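Local coordinates for protein LIP (Serratia marcescens, PDB 4A1R) that serves as a membrane-bound lipoprotein component of the type VI secretion system, with a beta-sandwich fold of the TssJ family, at residues I31-L36 with V94-Q99; L12-D17 with A133-G138; L87-I92 with L110-P115. All blocks are in the same frame, centred on the assembly; numbering follows the deposited sequence.

Contact 1 of 3, residues I31-L36 with V94-Q99; sequences IKIRVL and VIAEYQ
Lys-32 and Glu-97 meet through both backbone and side chain. Glu-97 N donates to Lys-32 O at 2.8 Å, and Arg-34 pairs with Ile-95 in both directions (Arg-34 N to Ile-95 O, 2.8 Å). The short segments run 166° apart, so strands 31-38 and 91-96 are antiparallel neighbours in one sheet of the sandwich. On the face carrying Lys-32, Arg-34 and Ile-95, the Glu-97 carboxylate lies beside the Lys-32 chain, with OE1 3.4 Å from Lys-32 CD. Glu-97 OE2 sits 4.4 Å from Arg-34 NH1, too far for a salt bridge; a water bridges the two, 2.7 Å from Glu-97 OE2. Each polar end also hydrogen-bonds outside the segments: Glu-97 OE1 with Gln-53 NE2, Arg-34 NH1 with Leu-52 O, Lys-32 NZ with Gln-69 OE1. On the other face, Ile-33 CD1 and Ile-31 CD1 both touch Ala-96 CB. With Ile-31 CG1 anti to the backbone N (chi1 -177°) and CD1 extended beyond it, Ile-31 CD1 stands over the centre of the Tyr-98 ring, 3.4 Å above its plane, a CH-pi contact. The opposite charges thus probably attract through water and at a distance, while direct hydrogen bonding between the segments is left to the backbone.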
ATOM      1  N   ILE A  31      -0.135   9.047  10.960  1.00 25.83           N
ATOM      2  CA  ILE A  31      -0.178   7.605  10.934  1.00 18.38           C
ATOM      3  C   ILE A  31       0.919   7.072  10.007  1.00 15.89           C
ATOM      4  O   ILE A  31       1.200   7.654   8.956  1.00 20.83           O
ATOM      5  CB  ILE A  31      -1.611   7.128  10.541  1.00 17.72           C
ATOM      6  CG1 ILE A  31      -1.719   5.611  10.578  1.00 18.10           C
ATOM      7  CG2 ILE A  31      -2.011   7.734   9.184  1.00 18.23           C
ATOM      8  CD1 ILE A  31      -3.149   5.064  10.553  1.00 18.99           C
ATOM      9  N   LYS A  32       1.552   5.974  10.437  1.00 18.81           N
ATOM     10  CA  LYS A  32       2.631   5.340   9.677  1.00 18.98           C
ATOM     11  C   LYS A  32       2.012   4.461   8.604  1.00 25.24           C
ATOM     12  O   LYS A  32       1.175   3.591   8.921  1.00 21.72           O
ATOM     13  CB  LYS A  32       3.565   4.491  10.570  1.00 18.14           C
ATOM     14  CG  LYS A  32       4.702   3.807   9.771  1.00 25.73           C
ATOM     15  CD  LYS A  32       5.628   2.950  10.651  1.00 24.51           C
ATOM     16  CE  LYS A  32       6.779   3.792  11.209  1.00 31.18           C
ATOM     17  NZ  LYS A  32       7.936   2.870  11.441  1.00 38.87           N
ATOM     18  N   ILE A  33       2.457   4.677   7.359  1.00 21.26           N
ATOM     19  CA  ILE A  33       2.009   3.885   6.222  1.00 19.12           C
ATOM     20  C   ILE A  33       3.171   3.087   5.710  1.00 20.21           C
ATOM     21  O   ILE A  33       4.249   3.652   5.477  1.00 22.68           O
ATOM     22  CB  ILE A  33       1.475   4.773   5.081  1.00 22.99           C
ATOM     23  CG1 ILE A  33       0.392   5.759   5.573  1.00 22.76           C
ATOM     24  CG2 ILE A  33       0.985   3.914   3.908  1.00 23.24           C
ATOM     25  CD1 ILE A  33      -0.934   5.113   5.946  1.00 21.78           C
ATOM     26  N   ARG A  34       2.987   1.779   5.557  1.00 19.13           N
ATOM     27  CA  ARG A  34       4.013   0.980   4.883  1.00 19.78           C
ATOM     28  C   ARG A  34       3.527   0.469   3.537  1.00 22.28           C
ATOM     29  O   ARG A  34       2.355   0.166   3.369  1.00 20.56           O
ATOM     30  CB  ARG A  34       4.468  -0.153   5.794  1.00 19.78           C
ATOM     31  CG  ARG A  34       5.014   0.347   7.140  1.00 24.77           C
ATOM     32  CD  ARG A  34       5.394  -0.823   8.019  1.00 23.77           C
ATOM     33  NE  ARG A  34       6.432  -1.639   7.401  1.00 30.85           N
ATOM     34  CZ  ARG A  34       6.810  -2.845   7.820  1.00 37.78           C
ATOM     35  NH1 ARG A  34       6.221  -3.424   8.862  1.00 38.38           N
ATOM     36  NH2 ARG A  34       7.780  -3.488   7.177  1.00 39.45           N
ATOM     37  N   VAL A  35       4.430   0.379   2.570  1.00 20.26           N
ATOM     38  CA  VAL A  35       4.052  -0.064   1.237  1.00 20.52           C
ATOM     39  C   VAL A  35       5.019  -1.166   0.921  1.00 24.48           C
ATOM     40  O   VAL A  35       6.235  -0.961   1.006  1.00 23.76           O
ATOM     41  CB  VAL A  35       4.109   1.077   0.181  1.00 18.64           C
ATOM     42  CG1 VAL A  35       3.917   0.510  -1.229  1.00 24.30           C
ATOM     43  CG2 VAL A  35       3.052   2.131   0.450  1.00 22.46           C
ATOM     44  N   LEU A  36       4.484  -2.350   0.608  1.00 19.49           N
ATOM     45  CA  LEU A  36       5.317  -3.502   0.394  1.00 22.02           C
ATOM     46  C   LEU A  36       5.132  -4.040  -1.030  1.00 30.10           C
ATOM     47  O   LEU A  36       4.011  -4.217  -1.500  1.00 25.39           O
ATOM     48  CB  LEU A  36       5.001  -4.600   1.434  1.00 19.45           C
ATOM     49  CG  LEU A  36       5.322  -4.352   2.927  1.00 25.99           C
ATOM     50  CD1 LEU A  36       4.470  -3.261   3.535  1.00 33.11           C
ATOM     51  CD2 LEU A  36       5.051  -5.628   3.707  1.00 25.53           C
ATOM     52  N   VAL A  94      -0.435  -2.613   1.541  1.00 18.01           N
ATOM     53  CA  VAL A  94      -0.365  -1.316   2.222  1.00 19.32           C
ATOM     54  C   VAL A  94      -0.824  -1.589   3.652  1.00 25.65           C
ATOM     55  O   VAL A  94      -1.835  -2.295   3.857  1.00 20.51           O
ATOM     56  CB  VAL A  94      -1.235  -0.214   1.562  1.00 22.34           C
ATOM     57  CG1 VAL A  94      -0.976   1.148   2.210  1.00 24.89           C
ATOM     58  CG2 VAL A  94      -0.986  -0.127   0.061  1.00 24.65           C
ATOM     59  N   ILE A  95      -0.055  -1.081   4.619  1.00 20.00           N
ATOM     60  CA  ILE A  95      -0.330  -1.224   6.062  1.00 19.74           C
ATOM     61  C   ILE A  95      -0.445   0.192   6.644  1.00 18.41           C
ATOM     62  O   ILE A  95       0.365   1.070   6.328  1.00 21.26           O
ATOM     63  CB  ILE A  95       0.837  -1.974   6.800  1.00 22.09           C
ATOM     64  CG1 ILE A  95       1.010  -3.390   6.260  1.00 21.56           C
ATOM     65  CG2 ILE A  95       0.609  -2.026   8.330  1.00 21.45           C
ATOM     66  CD1 ILE A  95       2.235  -4.128   6.759  1.00 22.49           C
ATOM     67  N   ALA A  96      -1.443   0.434   7.488  1.00 15.57           N
ATOM     68  CA  ALA A  96      -1.590   1.747   8.153  1.00 14.60           C
ATOM     69  C   ALA A  96      -1.560   1.420   9.650  1.00 18.49           C
ATOM     70  O   ALA A  96      -2.406   0.666  10.113  1.00 16.89           O
ATOM     71  CB  ALA A  96      -2.934   2.363   7.828  1.00 21.16           C
ATOM     72  N   GLU A  97      -0.597   1.959  10.386  1.00 17.85           N
ATOM     73  CA  GLU A  97      -0.423   1.554  11.810  1.00 19.75           C
ATOM     74  C   GLU A  97      -1.311   2.431  12.727  1.00 23.20           C
ATOM     75  O   GLU A  97      -0.827   3.311  13.465  1.00 20.72           O
ATOM     76  CB  GLU A  97       1.059   1.614  12.209  1.00 20.71           C
ATOM     77  CG  GLU A  97       1.959   0.745  11.306  1.00 18.54           C
ATOM     78  CD  GLU A  97       3.378   0.498  11.842  1.00 24.24           C
ATOM     79  OE1 GLU A  97       3.754   1.100  12.858  1.00 26.63           O
ATOM     80  OE2 GLU A  97       4.111  -0.317  11.220  1.00 25.22           O
ATOM     81  N   TYR A  98      -2.626   2.237  12.622  1.00 19.13           N
ATOM     82  CA  TYR A  98      -3.574   2.923  13.504  1.00 21.45           C
ATOM     83  C   TYR A  98      -3.242   2.620  14.978  1.00 22.53           C
ATOM     84  O   TYR A  98      -2.913   1.480  15.309  1.00 22.69           O
ATOM     85  CB  TYR A  98      -5.003   2.421  13.253  1.00 19.39           C
ATOM     86  CG  TYR A  98      -5.598   2.889  11.931  1.00 19.90           C
ATOM     87  CD1 TYR A  98      -6.274   4.110  11.842  1.00 18.64           C
ATOM     88  CD2 TYR A  98      -5.468   2.114  10.784  1.00 21.03           C
ATOM     89  CE1 TYR A  98      -6.829   4.528  10.648  1.00 20.05           C
ATOM     90  CE2 TYR A  98      -6.003   2.538   9.579  1.00 23.45           C
ATOM     91  CZ  TYR A  98      -6.673   3.752   9.513  1.00 21.93           C
ATOM     92  OH  TYR A  98      -7.215   4.180   8.307  1.00 28.35           O
ATOM     93  N   GLN A  99      -3.421   3.606  15.845  1.00 19.11           N
ATOM     94  CA  GLN A  99      -3.242   3.363  17.322  1.00 24.48           C
ATOM     95  C   GLN A  99      -4.307   2.459  17.947  1.00 29.91           C
ATOM     96  O   GLN A  99      -4.073   1.818  18.990  1.00 33.56           O
ATOM     97  CB  GLN A  99      -3.244   4.673  18.099  1.00 26.64           C
ATOM     98  CG  GLN A  99      -2.256   5.742  17.679  1.00 25.99           C
ATOM     99  CD  GLN A  99      -2.392   6.957  18.579  1.00 31.06           C
ATOM    100  OE1 GLN A  99      -3.226   6.968  19.491  1.00 41.85           O
ATOM    101  NE2 GLN A  99      -1.562   7.958  18.362  1.00 25.95           N
TER
HETATM  102  O   HOH W   1       1.078   5.005  13.310  1.00 24.64           O
HETATM  103  O   HOH W   2       6.616  -0.307  11.695  1.00 33.00           O
HETATM  104  O   HOH W   3       3.752  -2.663   9.979  1.00 24.49           O

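Contact 2 of 3, residues L12-D17 with A133-G138; sequences LVFDAD and AHIVAG
Asp-15 O accepts the shortest bond between the segments, from Ala-137 N at 2.8 Å, and Val-136 CA adds a CA-H...O contact to the same oxygen at 3.2 Å. Asp-15 N in turn donates to Ile-135 O. The alternation extends both ways: Val-13 takes Ala-133 O through its N and offers its O to Ile-135 N with an almost straight N-H...O angle of 172°, and Asp-17 N reaches Ala-137 O.

Val-13 bonds to the residues before and after His-134, and Asp-15 to those before and after Val-136, the pattern of parallel strands, and the axes diverge by only 24°. Strands 9-16 and 130-138 are the central pair of the mixed four-stranded sheet of the beta-sandwich, and the face bearing Leu-12, Phe-14 and Ile-135 is turned to the other sheet, where Phe-14 meets Phe-70 edge-to-face.

Phe-14 and Ile-135 lie side by side on that inner face, pointing the same way, with Phe-14 CE2 3.6 Å from Ile-135 CB. Leu-12 CD2 reaches across to Ala-133 CB at 3.7 Å. On the outer face Val-13 CB stands over the centre of the His-134 imidazole, 4.2 Å above its plane, a CH-pi contact that holds for one of two His-134 conformers and is to that extent doubtful. Asp-15 OD1 accepts a hydrogen bond from Gly-78 N. At the far end the Asp-17 side chain crosses that of Val-136 at about a right angle; Asp-17 OD2 comes within 3.3 Å of Gly-138 CA and also makes a weak hydrogen bond to Val-139 N.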
ATOM      1  N   LEU A  12       1.408   5.453  -5.421  1.00 23.59           N
ATOM      2  CA  LEU A  12       0.171   5.564  -4.659  1.00 22.66           C
ATOM      3  C   LEU A  12       0.081   6.965  -4.152  1.00 28.71           C
ATOM      4  O   LEU A  12       1.070   7.515  -3.617  1.00 28.06           O
ATOM      5  CB  LEU A  12       0.217   4.596  -3.468  1.00 20.22           C
ATOM      6  CG  LEU A  12       0.347   3.105  -3.764  1.00 26.85           C
ATOM      7  CD1 LEU A  12       0.342   2.243  -2.511  1.00 26.08           C
ATOM      8  CD2 LEU A  12      -0.806   2.682  -4.654  1.00 29.07           C
ATOM      9  N   VAL A  13      -1.099   7.564  -4.287  1.00 21.92           N
ATOM     10  CA  VAL A  13      -1.294   8.897  -3.789  1.00 20.99           C
ATOM     11  C   VAL A  13      -2.250   8.829  -2.595  1.00 25.97           C
ATOM     12  O   VAL A  13      -3.344   8.282  -2.720  1.00 28.34           O
ATOM     13  CB  VAL A  13      -1.932   9.812  -4.842  1.00 23.88           C
ATOM     14  CG1 VAL A  13      -1.919  11.244  -4.331  1.00 27.56           C
ATOM     15  CG2 VAL A  13      -1.202   9.727  -6.166  1.00 31.24           C
ATOM     16  N   PHE A  14      -1.859   9.404  -1.462  1.00 23.70           N
ATOM     17  CA  PHE A  14      -2.587   9.199  -0.195  1.00 22.94           C
ATOM     18  C   PHE A  14      -3.238  10.492   0.250  1.00 24.27           C
ATOM     19  O   PHE A  14      -2.631  11.577   0.168  1.00 24.99           O
ATOM     20  CB  PHE A  14      -1.663   8.655   0.924  1.00 18.62           C
ATOM     21  CG  PHE A  14      -1.262   7.234   0.745  1.00 22.71           C
ATOM     22  CD1 PHE A  14      -0.167   6.883  -0.066  1.00 20.46           C
ATOM     23  CD2 PHE A  14      -1.980   6.220   1.381  1.00 23.40           C
ATOM     24  CE1 PHE A  14       0.193   5.565  -0.241  1.00 22.89           C
ATOM     25  CE2 PHE A  14      -1.623   4.890   1.206  1.00 22.58           C
ATOM     26  CZ  PHE A  14      -0.525   4.559   0.414  1.00 22.83           C
ATOM     27  N   ASP A  15      -4.503  10.359   0.651  1.00 22.91           N
ATOM     28  CA  ASP A  15      -5.242  11.351   1.424  1.00 26.68           C
ATOM     29  C   ASP A  15      -5.536  10.722   2.800  1.00 24.40           C
ATOM     30  O   ASP A  15      -5.813   9.519   2.878  1.00 26.28           O
ATOM     31  CB  ASP A  15      -6.610  11.656   0.761  1.00 29.06           C
ATOM     32  CG  ASP A  15      -6.500  12.501  -0.503  1.00 43.13           C
ATOM     33  OD1 ASP A  15      -5.377  12.785  -0.979  1.00 39.19           O
ATOM     34  OD2 ASP A  15      -7.567  12.904  -1.017  1.00 48.47           O
ATOM     35  N   ALA A  16      -5.507  11.537   3.853  1.00 26.25           N
ATOM     36  CA  ALA A  16      -5.913  11.106   5.194  1.00 27.64           C
ATOM     37  C   ALA A  16      -7.045  12.008   5.686  1.00 27.30           C
ATOM     38  O   ALA A  16      -6.955  13.233   5.574  1.00 30.19           O
ATOM     39  CB  ALA A  16      -4.745  11.155   6.169  1.00 25.44           C
ATOM     40  N   ASP A  17      -8.106  11.397   6.197  1.00 28.93           N
ATOM     41  CA  ASP A  17      -9.202  12.145   6.847  1.00 29.22           C
ATOM     42  C   ASP A  17      -8.665  13.041   7.943  1.00 32.39           C
ATOM     43  O   ASP A  17      -7.760  12.666   8.697  1.00 30.71           O
ATOM     44  CB  ASP A  17     -10.231  11.178   7.432  1.00 29.22           C
ATOM     45  CG  ASP A  17     -11.114  10.536   6.368  1.00 50.70           C
ATOM     46  OD1 ASP A  17     -11.021  10.918   5.173  1.00 49.45           O
ATOM     47  OD2 ASP A  17     -11.921   9.648   6.731  1.00 53.48           O
ATOM     48  N   ALA A 133      -2.462   4.478  -8.311  1.00 35.56           N
ATOM     49  CA  ALA A 133      -3.685   4.271  -7.535  1.00 34.79           C
ATOM     50  C   ALA A 133      -3.821   5.344  -6.436  1.00 37.51           C
ATOM     51  O   ALA A 133      -2.841   6.011  -6.065  1.00 29.30           O
ATOM     52  CB  ALA A 133      -3.731   2.848  -6.975  1.00 26.05           C
ATOM     53  N   HIS A 134      -5.052   5.556  -5.978  1.00 27.93           N
ATOM     54  CA  HIS A 134      -5.352   6.543  -4.961  1.00 31.47           C
ATOM     55  C   HIS A 134      -5.960   5.835  -3.772  1.00 28.76           C
ATOM     56  O   HIS A 134      -6.909   5.047  -3.926  1.00 23.85           O
ATOM     57  CB  HIS A 134      -6.328   7.592  -5.521  0.58 35.51           C
ATOM     58  CG  HIS A 134      -5.732   8.491  -6.599  0.58 33.43           C
ATOM     59  ND1 HIS A 134      -5.799   9.831  -6.541  0.58 38.53           N
ATOM     60  CD2 HIS A 134      -5.047   8.186  -7.774  0.58 36.28           C
ATOM     61  CE1 HIS A 134      -5.190  10.362  -7.618  0.58 34.93           C
ATOM     62  NE2 HIS A 134      -4.728   9.352  -8.369  0.58 42.35           N
ATOM     63  N   ILE A 135      -5.405   6.107  -2.593  1.00 26.55           N
ATOM     64  CA  ILE A 135      -5.797   5.450  -1.334  1.00 27.66           C
ATOM     65  C   ILE A 135      -6.187   6.520  -0.324  1.00 26.91           C
ATOM     66  O   ILE A 135      -5.550   7.589  -0.227  1.00 26.61           O
ATOM     67  CB  ILE A 135      -4.652   4.583  -0.730  1.00 29.72           C
ATOM     68  CG1 ILE A 135      -4.103   3.577  -1.746  1.00 31.48           C
ATOM     69  CG2 ILE A 135      -5.079   3.864   0.559  1.00 27.10           C
ATOM     70  CD1 ILE A 135      -5.121   2.579  -2.273  1.00 32.35           C
ATOM     71  N   VAL A 136      -7.240   6.253   0.438  1.00 25.54           N
ATOM     72  CA  VAL A 136      -7.554   7.125   1.563  1.00 24.92           C
ATOM     73  C   VAL A 136      -7.314   6.371   2.883  1.00 29.46           C
ATOM     74  O   VAL A 136      -7.785   5.232   3.057  1.00 28.03           O
ATOM     75  CB  VAL A 136      -9.006   7.632   1.523  1.00 36.44           C
ATOM     76  CG1 VAL A 136      -9.268   8.553   2.716  1.00 31.76           C
ATOM     77  CG2 VAL A 136      -9.274   8.368   0.210  1.00 31.71           C
ATOM     78  N   ALA A 137      -6.554   6.988   3.788  1.00 27.35           N
ATOM     79  CA  ALA A 137      -6.495   6.530   5.197  1.00 24.00           C
ATOM     80  C   ALA A 137      -7.662   7.196   5.940  1.00 23.55           C
ATOM     81  O   ALA A 137      -7.609   8.363   6.328  1.00 29.53           O
ATOM     82  CB  ALA A 137      -5.158   6.893   5.832  1.00 24.73           C
ATOM     83  N   GLY A 138      -8.746   6.443   6.092  1.00 27.61           N
ATOM     84  CA  GLY A 138      -9.944   6.991   6.680  1.00 29.07           C
ATOM     85  C   GLY A 138     -10.044   6.565   8.131  1.00 38.70           C
ATOM     86  O   GLY A 138      -9.275   5.713   8.612  1.00 30.54           O
TER

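Contact 3 of 3, residues L87-I92 with L110-P115; sequences LDARYI and LPLPEP
The open end of the beta hairpin formed by strands 91-96 and 107-111 is where Ile-92 and Leu-110 pair, where the first chain enters the sheet and the second leaves it. Ile-92 N to Leu-110 O and Leu-110 N to Ile-92 O, each 2.8 Å, make the antiparallel hydrogen-bonded pair. Next to it Tyr-91 faces Pro-111 as a non-hydrogen-bonded pair, CA to CA 4.4 Å, a position where the imide nitrogen of proline costs no bond between the two strands. The Tyr-91 ring leans obliquely against the proline, CD1 3.5 Å from Pro-111 CA. Beyond, Leu-112 N donates to Arg-90 O from well above the carbonyl plane (46° out of it), and a water donates to both Arg-90 O and Leu-112 O. On the other side a classic beta bulge sets Arg-90 and Tyr-91 opposite the single residue Leu-38 of strand 31-38. Leu-112 points into the contact; its CD1 touches Ala-89 CB and Ile-92 CD1, both at 3.9 Å. The Arg-90 guanidinium folds back on its own segment: NH1 binds Leu-87 O in that carbonyl's plane at 2.7 Å, and also Ala-89 O. Three backbone bonds and the apolar contacts of Leu-112 and Pro-111 thus join the segments here.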
ATOM      1  N   LEU A  87       9.793  -7.809 -12.024  1.00 47.82           N
ATOM      2  CA  LEU A  87       9.166  -8.694 -12.990  1.00 49.28           C
ATOM      3  C   LEU A  87       8.125  -9.565 -12.307  1.00 43.55           C
ATOM      4  O   LEU A  87       6.995  -9.686 -12.784  1.00 47.96           O
ATOM      5  CB  LEU A  87      10.209  -9.560 -13.704  1.00 47.90           C
ATOM      6  CG  LEU A  87       9.857 -10.028 -15.127  1.00 64.45           C
ATOM      7  CD1 LEU A  87       8.647 -10.958 -15.190  1.00 59.53           C
ATOM      8  CD2 LEU A  87       9.667  -8.853 -16.082  1.00 63.37           C
ATOM      9  N   ASP A  88       8.514 -10.150 -11.178  1.00 47.10           N
ATOM     10  CA  ASP A  88       7.654 -11.085 -10.456  1.00 53.48           C
ATOM     11  C   ASP A  88       6.815 -10.445  -9.355  1.00 49.28           C
ATOM     12  O   ASP A  88       6.268 -11.139  -8.503  1.00 48.28           O
ATOM     13  CB  ASP A  88       8.450 -12.266  -9.902  1.00 58.32           C
ATOM     14  CG  ASP A  88       9.817 -11.879  -9.409  1.00 63.66           C
ATOM     15  OD1 ASP A  88      10.073 -10.672  -9.184  1.00 70.16           O
ATOM     16  OD2 ASP A  88      10.644 -12.802  -9.260  1.00 64.56           O
ATOM     17  N   ALA A  89       6.680  -9.126  -9.397  1.00 44.64           N
ATOM     18  CA  ALA A  89       5.796  -8.454  -8.467  1.00 38.02           C
ATOM     19  C   ALA A  89       4.350  -8.693  -8.889  1.00 34.73           C
ATOM     20  O   ALA A  89       4.003  -8.450 -10.029  1.00 37.19           O
ATOM     21  CB  ALA A  89       6.111  -6.984  -8.439  1.00 26.89           C
ATOM     22  N   ARG A  90       3.511  -9.166  -7.970  1.00 32.18           N
ATOM     23  CA  ARG A  90       2.084  -9.399  -8.272  1.00 32.18           C
ATOM     24  C   ARG A  90       1.107  -8.571  -7.417  1.00 28.53           C
ATOM     25  O   ARG A  90      -0.079  -8.407  -7.759  1.00 32.21           O
ATOM     26  CB  ARG A  90       1.758 -10.895  -8.173  1.00 32.82           C
ATOM     27  CG  ARG A  90       2.499 -11.767  -9.182  1.00 41.26           C
ATOM     28  CD  ARG A  90       2.178 -11.357 -10.615  1.00 53.67           C
ATOM     29  NE  ARG A  90       2.869 -12.191 -11.605  1.00 68.85           N
ATOM     30  CZ  ARG A  90       4.091 -11.958 -12.092  1.00 73.73           C
ATOM     31  NH1 ARG A  90       4.796 -10.906 -11.701  1.00 55.62           N
ATOM     32  NH2 ARG A  90       4.620 -12.789 -12.981  1.00 76.92           N
ATOM     33  N   TYR A  91       1.586  -8.061  -6.295  1.00 29.53           N
ATOM     34  CA  TYR A  91       0.712  -7.271  -5.399  1.00 28.54           C
ATOM     35  C   TYR A  91       1.490  -6.131  -4.742  1.00 21.19           C
ATOM     36  O   TYR A  91       2.675  -6.274  -4.502  1.00 24.96           O
ATOM     37  CB  TYR A  91       0.146  -8.170  -4.293  1.00 30.18           C
ATOM     38  CG  TYR A  91      -0.827  -9.255  -4.764  1.00 36.92           C
ATOM     39  CD1 TYR A  91      -2.181  -8.972  -4.940  1.00 37.69           C
ATOM     40  CD2 TYR A  91      -0.389 -10.560  -5.005  1.00 41.15           C
ATOM     41  CE1 TYR A  91      -3.066  -9.950  -5.374  1.00 46.91           C
ATOM     42  CE2 TYR A  91      -1.266 -11.548  -5.428  1.00 41.56           C
ATOM     43  CZ  TYR A  91      -2.598 -11.233  -5.614  1.00 42.07           C
ATOM     44  OH  TYR A  91      -3.487 -12.201  -6.029  1.00 61.68           O
ATOM     45  N   ILE A  92       0.808  -5.013  -4.491  1.00 23.09           N
ATOM     46  CA  ILE A  92       1.283  -3.960  -3.553  1.00 25.20           C
ATOM     47  C   ILE A  92       0.471  -4.085  -2.242  1.00 21.80           C
ATOM     48  O   ILE A  92      -0.760  -3.932  -2.246  1.00 26.37           O
ATOM     49  CB  ILE A  92       1.113  -2.529  -4.144  1.00 26.41           C
ATOM     50  CG1 ILE A  92       1.840  -2.378  -5.476  1.00 26.57           C
ATOM     51  CG2 ILE A  92       1.538  -1.431  -3.164  1.00 31.19           C
ATOM     52  CD1 ILE A  92       3.302  -2.769  -5.473  1.00 30.23           C
ATOM     53  N   LEU A 110      -3.283  -4.734  -3.156  1.00 30.15           N
ATOM     54  CA  LEU A 110      -3.709  -4.324  -4.485  1.00 29.90           C
ATOM     55  C   LEU A 110      -3.019  -5.191  -5.543  1.00 30.77           C
ATOM     56  O   LEU A 110      -1.782  -5.176  -5.642  1.00 28.74           O
ATOM     57  CB  LEU A 110      -3.358  -2.860  -4.715  1.00 30.14           C
ATOM     58  CG  LEU A 110      -3.873  -1.845  -3.697  1.00 33.20           C
ATOM     59  CD1 LEU A 110      -3.118  -0.544  -3.928  1.00 34.78           C
ATOM     60  CD2 LEU A 110      -5.391  -1.632  -3.759  1.00 30.50           C
ATOM     61  N   PRO A 111      -3.806  -5.949  -6.341  1.00 31.20           N
ATOM     62  CA  PRO A 111      -3.222  -6.762  -7.399  1.00 31.02           C
ATOM     63  C   PRO A 111      -2.654  -5.888  -8.501  1.00 22.78           C
ATOM     64  O   PRO A 111      -3.313  -4.945  -8.960  1.00 23.84           O
ATOM     65  CB  PRO A 111      -4.423  -7.572  -7.943  1.00 34.43           C
ATOM     66  CG  PRO A 111      -5.495  -7.437  -6.910  1.00 35.27           C
ATOM     67  CD  PRO A 111      -5.274  -6.075  -6.317  1.00 32.58           C
ATOM     68  N   LEU A 112      -1.423  -6.199  -8.888  1.00 29.39           N
ATOM     69  CA  LEU A 112      -0.809  -5.612 -10.063  1.00 27.35           C
ATOM     70  C   LEU A 112      -1.309  -6.323 -11.314  1.00 36.49           C
ATOM     71  O   LEU A 112      -1.702  -7.488 -11.255  1.00 30.89           O
ATOM     72  CB  LEU A 112       0.699  -5.749  -9.968  1.00 29.24           C
ATOM     73  CG  LEU A 112       1.288  -4.743  -8.985  1.00 29.27           C
ATOM     74  CD1 LEU A 112       2.608  -5.231  -8.384  1.00 26.24           C
ATOM     75  CD2 LEU A 112       1.504  -3.404  -9.646  1.00 31.89           C
ATOM     76  N   PRO A 113      -1.298  -5.633 -12.456  1.00 38.42           N
ATOM     77  CA  PRO A 113      -1.805  -6.310 -13.649  1.00 38.45           C
ATOM     78  C   PRO A 113      -0.920  -7.484 -14.029  1.00 45.54           C
ATOM     79  O   PRO A 113       0.288  -7.470 -13.750  1.00 45.33           O
ATOM     80  CB  PRO A 113      -1.736  -5.226 -14.731  1.00 40.80           C
ATOM     81  CG  PRO A 113      -0.775  -4.200 -14.203  1.00 45.65           C
ATOM     82  CD  PRO A 113      -0.964  -4.223 -12.712  1.00 35.05           C
ATOM     83  N   GLU A 114      -1.533  -8.502 -14.630  1.00 52.81           N
ATOM     84  CA  GLU A 114      -0.799  -9.623 -15.218  1.00 67.78           C
ATOM     85  C   GLU A 114      -0.593  -9.412 -16.728  1.00 62.28           C
ATOM     86  O   GLU A 114      -1.238  -8.536 -17.319  1.00 54.87           O
ATOM     87  CB  GLU A 114      -1.526 -10.943 -14.922  1.00 82.11           C
ATOM     88  CG  GLU A 114      -0.931 -11.707 -13.744  1.00 87.17           C
ATOM     89  CD  GLU A 114      -1.923 -12.607 -13.026  1.00 83.01           C
ATOM     90  OE1 GLU A 114      -3.152 -12.380 -13.140  1.00 77.71           O
ATOM     91  OE2 GLU A 114      -1.459 -13.540 -12.335  1.00 74.63           O
ATOM     92  N   PRO A 115       0.319 -10.197 -17.347  1.00 69.53           N
ATOM     93  CA  PRO A 115       0.595 -10.256 -18.789  1.00 67.05           C
ATOM     94  C   PRO A 115      -0.563  -9.825 -19.711  1.00 71.45           C
ATOM     95  O   PRO A 115      -0.391  -8.911 -20.527  1.00 72.51           O
ATOM     96  CB  PRO A 115       0.921 -11.745 -19.009  1.00 69.34           C
ATOM     97  CG  PRO A 115       1.080 -12.341 -17.629  1.00 67.20           C
ATOM     98  CD  PRO A 115       1.124 -11.207 -16.653  1.00 57.35           C
TER
HETATM   99  O   HOH W   4      -2.120  -9.481  -9.662  1.00 42.65           O

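From the N terminus, strand 9-16 comes first and pairs with strand 130-138 near the C-terminal end; contact 2 thereby closes the longest loop, 115 residues, with both other contacts within it. Strand 31-38 next pairs with strand 91-96 in contact 1, over 57 intervening residues that include helix 49-60. Contact 3 closes a hairpin with 17 residues between its segments and crosses contact 1, because the four segments alternate along the chain. Contacts 1 and 3 thus build one antiparallel sheet, their centres about 20 Å apart, and contact 2 belongs to the facing one. Between sheets, Leu-12 CD1 packs on Val-94 CG2 at 3.7 Å; from the loop after strand 91-96, Tyr-98 OH probably hydrogen-bonds Gly-138 O.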